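Long-range contacts in putative dioxygenase (1H-3-hydroxy-4-oxoquinaldine 2,4-dioxygenase) (Mycobacterium abscessus, PDB 6RB3), which cleaves the ring of the Pseudomonas quinolone signal (PQS) with dioxygen, forming N-octanoylanthranilate and carbon monoxide: residues Pro23-Leu28 with Val91-Ser96; His33-Tyr38 with Thr51-Trp56; Ile119-Met124 with Glu244-Gly249. The protein carries 2 engineered substitutions. All coordinates share one frame; numbering follows the deposited sequence.

Interaction 1 of 3, residues Pro23-Leu28 with Val91-Ser96. Engineered in segment 91-96: Ser96 (natural residue Ala). With JWW (2-heptylquinoline-3,4-diol), chain D.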
loop_
_atom_site.group_PDB
_atom_site.type_symbol
_atom_site.label_atom_id
_atom_site.label_comp_id
_atom_site.label_asym_id
_atom_site.label_seq_id
_atom_site.Cartn_x
_atom_site.Cartn_y
_atom_site.Cartn_z
ATOM N N PRO A 23 8.474 1.475 -17.558
ATOM C CA PRO A 23 8.163 0.755 -16.321
ATOM C C PRO A 23 6.683 0.461 -16.188
ATOM O O PRO A 23 5.819 1.131 -16.770
ATOM C CB PRO A 23 8.663 1.708 -15.215
ATOM C CG PRO A 23 9.765 2.499 -15.899
ATOM C CD PRO A 23 9.270 2.699 -17.318
ATOM N N VAL A 24 6.410 -0.596 -15.453
ATOM C CA VAL A 24 5.062 -1.131 -15.253
ATOM C C VAL A 24 4.572 -0.639 -13.900
ATOM O O VAL A 24 5.296 -0.744 -12.902
ATOM C CB VAL A 24 5.092 -2.685 -15.310
ATOM C CG1 VAL A 24 3.784 -3.310 -14.826
ATOM C CG2 VAL A 24 5.469 -3.174 -16.701
ATOM N N PHE A 25 3.335 -0.129 -13.840
ATOM C CA PHE A 25 2.721 0.202 -12.549
ATOM C C PHE A 25 2.207 -1.059 -11.875
ATOM O O PHE A 25 1.522 -1.855 -12.511
ATOM C CB PHE A 25 1.556 1.181 -12.697
ATOM C CG PHE A 25 1.979 2.604 -12.973
ATOM C CD1 PHE A 25 2.949 3.229 -12.202
ATOM C CD2 PHE A 25 1.358 3.321 -13.954
ATOM C CE1 PHE A 25 3.316 4.508 -12.452
ATOM C CE2 PHE A 25 1.700 4.635 -14.196
ATOM C CZ PHE A 25 2.686 5.231 -13.469
ATOM N N VAL A 26 2.513 -1.223 -10.589
ATOM C CA VAL A 26 2.120 -2.402 -9.807
ATOM C C VAL A 26 1.410 -1.888 -8.567
ATOM O O VAL A 26 2.052 -1.335 -7.656
ATOM C CB VAL A 26 3.325 -3.279 -9.403
ATOM C CG1 VAL A 26 2.953 -4.443 -8.537
ATOM C CG2 VAL A 26 4.015 -3.798 -10.662
ATOM N N THR A 27 0.107 -2.068 -8.516
ATOM C CA THR A 27 -0.644 -1.565 -7.373
ATOM C C THR A 27 -0.678 -2.600 -6.260
ATOM O O THR A 27 -0.707 -3.792 -6.513
ATOM C CB THR A 27 -2.059 -1.165 -7.780
ATOM O OG1 THR A 27 -2.870 -2.323 -7.957
ATOM C CG2 THR A 27 -2.020 -0.349 -9.109
ATOM N N LEU A 28 -0.583 -2.120 -5.035
ATOM C CA LEU A 28 -0.510 -2.936 -3.841
ATOM C C LEU A 28 -1.425 -2.310 -2.797
ATOM O O LEU A 28 -1.361 -1.114 -2.520
ATOM C CB LEU A 28 0.916 -3.007 -3.360
ATOM C CG LEU A 28 1.852 -3.718 -4.327
ATOM C CD1 LEU A 28 3.224 -3.470 -3.736
ATOM C CD2 LEU A 28 1.557 -5.172 -4.585
ATOM N N VAL A 91 7.046 0.158 -11.086
ATOM C CA VAL A 91 6.839 1.107 -9.991
ATOM C C VAL A 91 5.700 0.682 -9.080
ATOM O O VAL A 91 4.532 0.827 -9.428
ATOM C CB VAL A 91 6.603 2.528 -10.547
ATOM C CG1 VAL A 91 6.345 3.538 -9.467
ATOM C CG2 VAL A 91 7.806 2.918 -11.434
ATOM N N PRO A 92 6.000 0.210 -7.874
ATOM C CA PRO A 92 4.916 -0.046 -6.914
ATOM C C PRO A 92 4.194 1.224 -6.466
ATOM O O PRO A 92 4.811 2.244 -6.185
ATOM C CB PRO A 92 5.628 -0.725 -5.732
ATOM C CG PRO A 92 6.911 -1.163 -6.221
ATOM C CD PRO A 92 7.307 -0.241 -7.352
ATOM N N ILE A 93 2.863 1.128 -6.399
ATOM C CA ILE A 93 1.954 2.095 -5.782
ATOM C C ILE A 93 1.297 1.318 -4.656
ATOM O O ILE A 93 0.464 0.461 -4.929
ATOM C CB ILE A 93 0.886 2.594 -6.757
ATOM C CG1 ILE A 93 1.530 3.027 -8.053
ATOM C CG2 ILE A 93 0.040 3.741 -6.130
ATOM C CD1 ILE A 93 0.482 3.352 -9.134
ATOM N N ALA A 94 1.601 1.633 -3.411
ATOM C CA ALA A 94 1.144 0.811 -2.302
ATOM C C ALA A 94 0.309 1.636 -1.330
ATOM O O ALA A 94 0.647 2.780 -1.017
ATOM C CB ALA A 94 2.337 0.175 -1.578
ATOM N N HIS A 95 -0.797 1.054 -0.858
ATOM C CA HIS A 95 -1.675 1.758 0.064
ATOM C C HIS A 95 -1.317 1.461 1.513
ATOM O O HIS A 95 -1.178 0.288 1.895
ATOM C CB HIS A 95 -3.129 1.382 -0.149
ATOM C CG HIS A 95 -4.065 1.978 0.855
ATOM N ND1 HIS A 95 -4.383 3.320 0.870
ATOM C CD2 HIS A 95 -4.803 1.409 1.838
ATOM C CE1 HIS A 95 -5.283 3.555 1.810
ATOM N NE2 HIS A 95 -5.539 2.419 2.425
ATOM N N SER A 96 -1.169 2.535 2.299
ATOM C CA SER A 96 -0.996 2.398 3.731
ATOM C C SER A 96 0.105 1.382 4.030
ATOM O O SER A 96 1.233 1.523 3.537
ATOM C CB SER A 96 -2.349 2.020 4.372
ATOM O OG SER A 96 -2.240 2.023 5.777
HETATM C C10 JWW D . -4.459 0.943 7.192
HETATM C C13 JWW D . -7.311 -1.158 5.071
HETATM C C15 JWW D . -9.411 -2.220 4.235
HETATM C C17 JWW D . -11.529 -1.991 5.439
HETATM C C01 JWW D . -4.330 -0.987 10.458
HETATM C C02 JWW D . -4.607 -2.284 10.890
HETATM C C03 JWW D . -5.065 -3.243 10.004
HETATM C C04 JWW D . -5.252 -2.890 8.688
HETATM C C05 JWW D . -4.964 -1.619 8.293
HETATM C C06 JWW D . -4.510 -0.646 9.130
HETATM C C07 JWW D . -4.244 0.686 8.606
HETATM C C09 JWW D . -4.955 -0.072 6.390
HETATM C C11 JWW D . -5.198 0.117 4.884
HETATM C C12 JWW D . -5.994 -1.069 4.322
HETATM C C14 JWW D . -8.481 -1.005 4.089
HETATM C C16 JWW D . -10.848 -1.731 4.100
HETATM N N08 JWW D . -5.187 -1.338 6.961
HETATM O O18 JWW D . -4.232 2.215 6.664
HETATM O O19 JWW D . -3.774 1.749 9.427
#
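Phe25 CG and Ile93 CG1 both stand anti to their own carbonyl carbons (chi1 -75° and -49°), and this brings Ile93 CD1 to 3.9 Å from Phe25 CD1. The next ring neighbour is Val91, whose CB lies 4.1 Å from Phe25 CD1, while Val91 O sits at the ring edge. Helix 253-265 covers this face through Leu264 and Ala260. Leu28, Pro92 and Ala94 occupy the other face. Leu28 and Pro92 lie side by side and point the same way, and Leu28 CB meets Ala94 CB at 3.9 Å. Ala102 of helix 98-113 packs on all three.

The backbones are joined as parallel strands by five hydrogen bonds. The shortest runs from Val91 N to Val24 O at 2.7 Å. The last runs from His95 N to Leu28 O at 2.8 Å. Leu28 O also accepts from Tyr38 OH, so two donors grip it at the strand end. The pocket begins here, with His95 and Ser96. His95 CD2 lies 3.3 Å from C11 of the bound quinolone, and Ser96 also faces the ligand. The positive phi (50°) of Ser96, an engineered residue at a natural alanine, puts the sharp turn between strand 90-95 and helix 98-113 at the nucleophile-elbow position of the alpha/beta-hydrolase fold.

Interaction 2 of 3, residues His33-Tyr38 with Thr51-Trp56; sequences HDLRAY and TVRVCW. With JWW (2-heptylquinoline-3,4-diol), chain D.
Arg53 meets Leu35 with its first side-chain atom: Arg53 CB lies 3.8 Å from Leu35 CB and also touches Leu35 CD2. Arg53 CG passes Thr27 on the neighbouring strand. Arg53 CD then reaches Tyr38 CB at 4.0 Å. A bend at chi3 (-65°) turns the head group back across Leu35, and the two side chains cross at about a right angle. Leu35 CD1 sits over one face of the guanidinium, toward its rim, 3.6 Å from Arg53 NH2. The carbonyl carbon of Tyr38 lies at the guanidinium edge. Leu35 O is 2.9 Å from Arg53 NH1, but the angle is too poor for a hydrogen bond. The charged tip pairs with two acids: NH1 with Asp39, next after Tyr38, and NH2 with Asp15.

On its other flank Leu35 packs its CG 4.0 Å from Cys55 SG. The same sulfur touches Asp34 CB at 3.8 Å. Asp34 OD1 accepts from Arg36 N to form an Asx turn, and a salt bridge to Arg36 NE adds to this hold on the loop. Water 1 joins the segments further on, donating to His33 O and accepting from Trp56 N at 3.1 Å. The His33 ring lies under the ligand's alkyl chain, with JWW C14 over its centre.

Leu35 CD1 thus lies over one face of a buried guanidinium whose charge two acids probably balance. Residues 33-38 and 51-56 meet by van der Waals contact and one water, and the Asp39 salt bridge probably adds an ionic tie beside the loop.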
loop_
_atom_site.group_PDB
_atom_site.type_symbol
_atom_site.label_atom_id
_atom_site.label_comp_id
_atom_site.label_asym_id
_atom_site.label_seq_id
_atom_site.Cartn_x
_atom_site.Cartn_y
_atom_site.Cartn_z
ATOM N N HIS A 33 -7.910 -5.883 2.104
ATOM C CA HIS A 33 -8.638 -5.566 0.884
ATOM C C HIS A 33 -7.767 -5.915 -0.313
ATOM O O HIS A 33 -6.641 -6.420 -0.172
ATOM C CB HIS A 33 -9.168 -4.121 0.935
ATOM C CG HIS A 33 -8.130 -3.053 0.924
ATOM N ND1 HIS A 33 -8.445 -1.733 0.662
ATOM C CD2 HIS A 33 -6.791 -3.089 1.121
ATOM C CE1 HIS A 33 -7.340 -1.009 0.677
ATOM N NE2 HIS A 33 -6.324 -1.805 0.956
ATOM N N ASP A 34 -8.369 -5.772 -1.486
ATOM C CA ASP A 34 -7.841 -6.371 -2.699
ATOM C C ASP A 34 -7.663 -5.299 -3.769
ATOM O O ASP A 34 -7.560 -4.109 -3.505
ATOM C CB ASP A 34 -8.742 -7.539 -3.160
ATOM C CG ASP A 34 -10.146 -7.129 -3.581
ATOM O OD1 ASP A 34 -10.469 -5.937 -3.786
ATOM O OD2 ASP A 34 -10.976 -8.028 -3.787
ATOM N N LEU A 35 -7.594 -5.707 -5.023
ATOM C CA LEU A 35 -7.234 -4.728 -6.048
ATOM C C LEU A 35 -8.367 -3.766 -6.375
ATOM O O LEU A 35 -8.144 -2.851 -7.167
ATOM C CB LEU A 35 -6.754 -5.467 -7.296
ATOM C CG LEU A 35 -7.609 -6.607 -7.817
ATOM C CD1 LEU A 35 -8.865 -6.122 -8.362
ATOM C CD2 LEU A 35 -6.779 -7.270 -8.843
ATOM N N ARG A 36 -9.554 -3.939 -5.776
ATOM C CA ARG A 36 -10.636 -2.971 -5.970
ATOM C C ARG A 36 -10.304 -1.603 -5.358
ATOM O O ARG A 36 -10.901 -0.578 -5.758
ATOM C CB ARG A 36 -11.953 -3.516 -5.404
ATOM C CG ARG A 36 -12.611 -4.501 -6.354
ATOM C CD ARG A 36 -13.874 -5.108 -5.779
ATOM N NE ARG A 36 -13.585 -6.061 -4.709
ATOM C CZ ARG A 36 -14.517 -6.646 -3.971
ATOM N NH1 ARG A 36 -15.791 -6.357 -4.184
ATOM N NH2 ARG A 36 -14.175 -7.512 -3.027
ATOM N N ALA A 37 -9.345 -1.582 -4.440
ATOM C CA ALA A 37 -8.803 -0.347 -3.930
ATOM C C ALA A 37 -8.219 0.530 -5.038
ATOM O O ALA A 37 -8.010 1.733 -4.811
ATOM C CB ALA A 37 -7.762 -0.707 -2.867
ATOM N N TYR A 38 -7.990 -0.029 -6.239
ATOM C CA TYR A 38 -7.452 0.737 -7.351
ATOM C C TYR A 38 -8.358 0.754 -8.573
ATOM O O TYR A 38 -7.918 1.197 -9.663
ATOM C CB TYR A 38 -6.085 0.214 -7.727
ATOM C CG TYR A 38 -5.085 0.458 -6.637
ATOM C CD1 TYR A 38 -4.387 1.644 -6.565
ATOM C CD2 TYR A 38 -4.852 -0.510 -5.633
ATOM C CE1 TYR A 38 -3.441 1.858 -5.572
ATOM C CE2 TYR A 38 -3.931 -0.291 -4.643
ATOM C CZ TYR A 38 -3.210 0.903 -4.628
ATOM O OH TYR A 38 -2.300 1.119 -3.625
ATOM N N THR A 51 -0.164 -1.787 -16.395
ATOM C CA THR A 51 -0.528 -1.765 -14.975
ATOM C C THR A 51 -0.930 -3.166 -14.548
ATOM O O THR A 51 -1.921 -3.709 -15.061
ATOM C CB THR A 51 -1.683 -0.800 -14.733
ATOM O OG1 THR A 51 -1.281 0.476 -15.179
ATOM C CG2 THR A 51 -2.047 -0.669 -13.267
ATOM N N VAL A 52 -0.180 -3.725 -13.592
ATOM C CA VAL A 52 -0.493 -5.005 -12.995
ATOM C C VAL A 52 -0.942 -4.724 -11.579
ATOM O O VAL A 52 -0.145 -4.233 -10.773
ATOM C CB VAL A 52 0.709 -5.955 -12.978
ATOM C CG1 VAL A 52 0.320 -7.260 -12.294
ATOM C CG2 VAL A 52 1.203 -6.229 -14.365
ATOM N N ARG A 53 -2.198 -5.038 -11.255
ATOM C CA ARG A 53 -2.728 -4.905 -9.908
ATOM C C ARG A 53 -2.620 -6.228 -9.165
ATOM O O ARG A 53 -3.051 -7.268 -9.673
ATOM C CB ARG A 53 -4.194 -4.487 -9.948
ATOM C CG ARG A 53 -4.407 -3.196 -10.635
ATOM C CD ARG A 53 -5.843 -2.737 -10.465
ATOM N NE ARG A 53 -6.790 -3.634 -11.105
ATOM C CZ ARG A 53 -8.093 -3.554 -10.906
ATOM N NH1 ARG A 53 -8.550 -2.606 -10.071
ATOM N NH2 ARG A 53 -8.942 -4.359 -11.528
ATOM N N VAL A 54 -2.083 -6.190 -7.968
ATOM C CA VAL A 54 -1.699 -7.411 -7.288
ATOM C C VAL A 54 -2.409 -7.516 -5.953
ATOM O O VAL A 54 -2.463 -6.547 -5.195
ATOM C CB VAL A 54 -0.177 -7.478 -7.068
ATOM C CG1 VAL A 54 0.117 -8.671 -6.217
ATOM C CG2 VAL A 54 0.593 -7.540 -8.352
ATOM N N CYS A 55 -2.880 -8.727 -5.641
ATOM C CA CYS A 55 -3.399 -9.049 -4.325
ATOM C C CYS A 55 -2.359 -9.805 -3.524
ATOM O O CYS A 55 -1.488 -10.468 -4.077
ATOM C CB CYS A 55 -4.646 -9.943 -4.401
ATOM S SG CYS A 55 -6.056 -9.261 -5.292
ATOM N N TRP A 56 -2.458 -9.693 -2.210
ATOM C CA TRP A 56 -1.631 -10.452 -1.293
ATOM C C TRP A 56 -2.191 -11.867 -1.224
ATOM O O TRP A 56 -3.382 -12.119 -1.470
ATOM C CB TRP A 56 -1.594 -9.854 0.153
ATOM C CG TRP A 56 -1.299 -8.406 0.253
ATOM C CD1 TRP A 56 -2.104 -7.432 0.803
ATOM C CD2 TRP A 56 -0.140 -7.733 -0.244
ATOM N NE1 TRP A 56 -1.494 -6.191 0.708
ATOM C CE2 TRP A 56 -0.305 -6.338 0.046
ATOM C CE3 TRP A 56 1.033 -8.163 -0.889
ATOM C CZ2 TRP A 56 0.659 -5.370 -0.322
ATOM C CZ3 TRP A 56 1.983 -7.222 -1.241
ATOM C CH2 TRP A 56 1.797 -5.835 -0.955
HETATM C C10 JWW D . -4.459 0.943 7.192
HETATM C C13 JWW D . -7.311 -1.158 5.071
HETATM C C15 JWW D . -9.411 -2.220 4.235
HETATM C C17 JWW D . -11.529 -1.991 5.439
HETATM C C01 JWW D . -4.330 -0.987 10.458
HETATM C C02 JWW D . -4.607 -2.284 10.890
HETATM C C03 JWW D . -5.065 -3.243 10.004
HETATM C C04 JWW D . -5.252 -2.890 8.688
HETATM C C05 JWW D . -4.964 -1.619 8.293
HETATM C C06 JWW D . -4.510 -0.646 9.130
HETATM C C07 JWW D . -4.244 0.686 8.606
HETATM C C09 JWW D . -4.955 -0.072 6.390
HETATM C C11 JWW D . -5.198 0.117 4.884
HETATM C C12 JWW D . -5.994 -1.069 4.322
HETATM C C14 JWW D . -8.481 -1.005 4.089
HETATM C C16 JWW D . -10.848 -1.731 4.100
HETATM N N08 JWW D . -5.187 -1.338 6.961
HETATM O O18 JWW D . -4.232 2.215 6.664
HETATM O O19 JWW D . -3.774 1.749 9.427
HETATM O O HOH W 1 -4.581 -7.508 -1.748
#

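Interaction 3 of 3, residues Ile119-Met124 with Glu244-Gly249. Engineered in segment 244-249: Ala246 (natural residue His).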
loop_
_atom_site.group_PDB
_atom_site.type_symbol
_atom_site.label_atom_id
_atom_site.label_comp_id
_atom_site.label_asym_id
_atom_site.label_seq_id
_atom_site.Cartn_x
_atom_site.Cartn_y
_atom_site.Cartn_z
ATOM N N ILE A 119 3.832 5.590 -2.116
ATOM C CA ILE A 119 3.085 5.156 -0.944
ATOM C C ILE A 119 1.940 6.128 -0.745
ATOM O O ILE A 119 2.074 7.328 -1.025
ATOM C CB ILE A 119 3.989 5.070 0.301
ATOM C CG1 ILE A 119 5.103 4.069 -0.012
ATOM C CG2 ILE A 119 3.240 4.677 1.506
ATOM C CD1 ILE A 119 6.064 3.938 1.072
ATOM N N LEU A 120 0.801 5.587 -0.327
ATOM C CA LEU A 120 -0.440 6.337 -0.164
ATOM C C LEU A 120 -0.844 6.296 1.294
ATOM O O LEU A 120 -1.201 5.234 1.794
ATOM C CB LEU A 120 -1.573 5.742 -1.006
ATOM C CG LEU A 120 -1.290 5.562 -2.492
ATOM C CD1 LEU A 120 -2.520 5.004 -3.187
ATOM C CD2 LEU A 120 -0.901 6.825 -3.181
ATOM N N ASP A 121 -0.781 7.447 1.963
ATOM C CA ASP A 121 -1.229 7.606 3.354
ATOM C C ASP A 121 -0.800 6.447 4.267
ATOM O O ASP A 121 -1.617 5.633 4.704
ATOM C CB ASP A 121 -2.756 7.776 3.431
ATOM C CG ASP A 121 -3.179 8.927 4.376
ATOM O OD1 ASP A 121 -2.634 8.925 5.496
ATOM O OD2 ASP A 121 -3.980 9.834 3.984
ATOM N N LEU A 122 0.497 6.369 4.546
ATOM C CA LEU A 122 1.085 5.490 5.536
ATOM C C LEU A 122 1.688 6.342 6.651
ATOM O O LEU A 122 2.485 7.258 6.390
ATOM C CB LEU A 122 2.176 4.653 4.874
ATOM C CG LEU A 122 3.116 3.861 5.775
ATOM C CD1 LEU A 122 2.351 2.852 6.568
ATOM C CD2 LEU A 122 4.241 3.222 4.926
ATOM N N ILE A 123 1.363 6.009 7.896
ATOM C CA ILE A 123 1.856 6.792 9.028
ATOM C C ILE A 123 3.381 6.828 9.005
ATOM O O ILE A 123 4.049 5.824 9.274
ATOM C CB ILE A 123 1.330 6.237 10.357
ATOM C CG1 ILE A 123 -0.199 6.356 10.454
ATOM C CG2 ILE A 123 1.934 6.991 11.527
ATOM C CD1 ILE A 123 -0.724 7.679 9.920
ATOM N N MET A 124 3.946 7.994 8.708
ATOM C CA MET A 124 5.398 8.153 8.624
ATOM C C MET A 124 6.092 8.395 9.969
ATOM O O MET A 124 7.328 8.296 10.030
ATOM C CB MET A 124 5.725 9.326 7.705
ATOM C CG MET A 124 5.371 9.067 6.285
ATOM S SD MET A 124 6.420 7.758 5.611
ATOM C CE MET A 124 5.446 7.304 4.190
ATOM N N GLU A 244 -10.658 14.253 2.423
ATOM C CA GLU A 244 -11.104 14.000 3.792
ATOM C C GLU A 244 -10.613 12.681 4.379
ATOM O O GLU A 244 -10.609 12.531 5.610
ATOM C CB GLU A 244 -12.634 14.006 3.830
ATOM C CG GLU A 244 -13.208 15.350 3.472
ATOM C CD GLU A 244 -14.691 15.357 3.272
ATOM O OE1 GLU A 244 -15.276 14.331 2.893
ATOM O OE2 GLU A 244 -15.289 16.421 3.509
ATOM N N THR A 245 -10.190 11.734 3.531
ATOM C CA THR A 245 -10.017 10.355 3.967
ATOM C C THR A 245 -8.574 9.904 3.848
ATOM O O THR A 245 -7.743 10.540 3.181
ATOM C CB THR A 245 -10.890 9.391 3.157
ATOM O OG1 THR A 245 -10.320 9.176 1.851
ATOM C CG2 THR A 245 -12.259 9.990 2.957
ATOM N N ALA A 246 -8.304 8.772 4.504
ATOM C CA ALA A 246 -7.031 8.085 4.446
ATOM C C ALA A 246 -6.953 7.113 3.258
ATOM O O ALA A 246 -6.166 6.157 3.319
ATOM C CB ALA A 246 -6.817 7.354 5.768
ATOM N N PHE A 247 -7.761 7.338 2.202
ATOM C CA PHE A 247 -7.782 6.530 0.978
ATOM C C PHE A 247 -7.618 7.474 -0.220
ATOM O O PHE A 247 -8.517 7.612 -1.060
ATOM C CB PHE A 247 -9.106 5.750 0.832
ATOM C CG PHE A 247 -9.353 4.655 1.874
ATOM C CD1 PHE A 247 -8.842 3.411 1.718
ATOM C CD2 PHE A 247 -10.129 4.892 2.968
ATOM C CE1 PHE A 247 -9.095 2.415 2.647
ATOM C CE2 PHE A 247 -10.392 3.916 3.903
ATOM C CZ PHE A 247 -9.881 2.682 3.756
ATOM N N PRO A 248 -6.517 8.184 -0.313
ATOM C CA PRO A 248 -6.395 9.125 -1.436
ATOM C C PRO A 248 -6.612 8.478 -2.808
ATOM O O PRO A 248 -7.158 9.123 -3.718
ATOM C CB PRO A 248 -4.963 9.670 -1.290
ATOM C CG PRO A 248 -4.252 8.676 -0.454
ATOM C CD PRO A 248 -5.259 8.002 0.436
ATOM N N GLY A 249 -6.159 7.228 -3.013
ATOM C CA GLY A 249 -6.335 6.592 -4.320
ATOM C C GLY A 249 -7.788 6.411 -4.717
ATOM O O GLY A 249 -8.119 6.402 -5.900
HETATM O O HOH W 2 -4.178 5.065 4.974
#
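Asp121 lays its CB against the ring of Pro248, 3.9 Å from Pro248 CD, and points OD2 of its carboxylate at Ala246 CA. Asp121 OD2 comes to 3.5 Å from Ala246 CA. Asp121 chi1 (-134°) is well off a staggered position, and in this setting OD2 accepts a hydrogen bond from Ser215 N, which helps to fix the carboxylate. Phe214 and His216 also pack around this site.

Water 2 spans the two loops. It donates to Asp121 O at 2.6 Å and to Ala246 O at 2.8 Å. No direct hydrogen bond joins the segments, so this water is their polar link.

In the alpha/beta-hydrolase fold, loops at the strand ends carry the members of the catalytic triad. Asp121 follows strand 116-120 and is inferred to raise the basicity of the active-site histidine. That histidine is the natural residue at position 246, on the loop after strand 236-240. Ala246 is an engineered substitution in this structure, and the position is inferred to act as proton donor and acceptor.

The loop around Ala246 is held by local bonds. Thr245 OG1 accepts from Phe247 N at 3.2 Å in an ST turn, and Thr245 is also hydrogen-bonded to Glu251. Phe247 is the N-cap residue of helix 248-251. Its ring meets that of His95 nearly parallel and lines the ligand pocket. At the start of this helix, Pro248 CG rests 4.0 Å from Leu120 CB, and Leu120 CD1 approaches Gly249 N at 4.3 Å.

All three contacts reach the same mixed eight-stranded sheet. Strands 51-54, 24-28, 90-95 and 116-120 follow one another across it, so interaction 1 lies between the other two. Its centre is about 9 Å from that of interaction 2 and about 14 Å from that of interaction 3. Interactions 2 and 3 are about 16 Å apart. Along the chain, both segments of interaction 2 fall between those of interaction 1, and interaction 3 comes later. Phe25 O pairs with Val52 N, and Ser96 N with Leu120 O. The C-terminal strand ends and the loops after them, including the one after 236-240, bring His33, His95, Ser96 and Phe247 together around the quinolone.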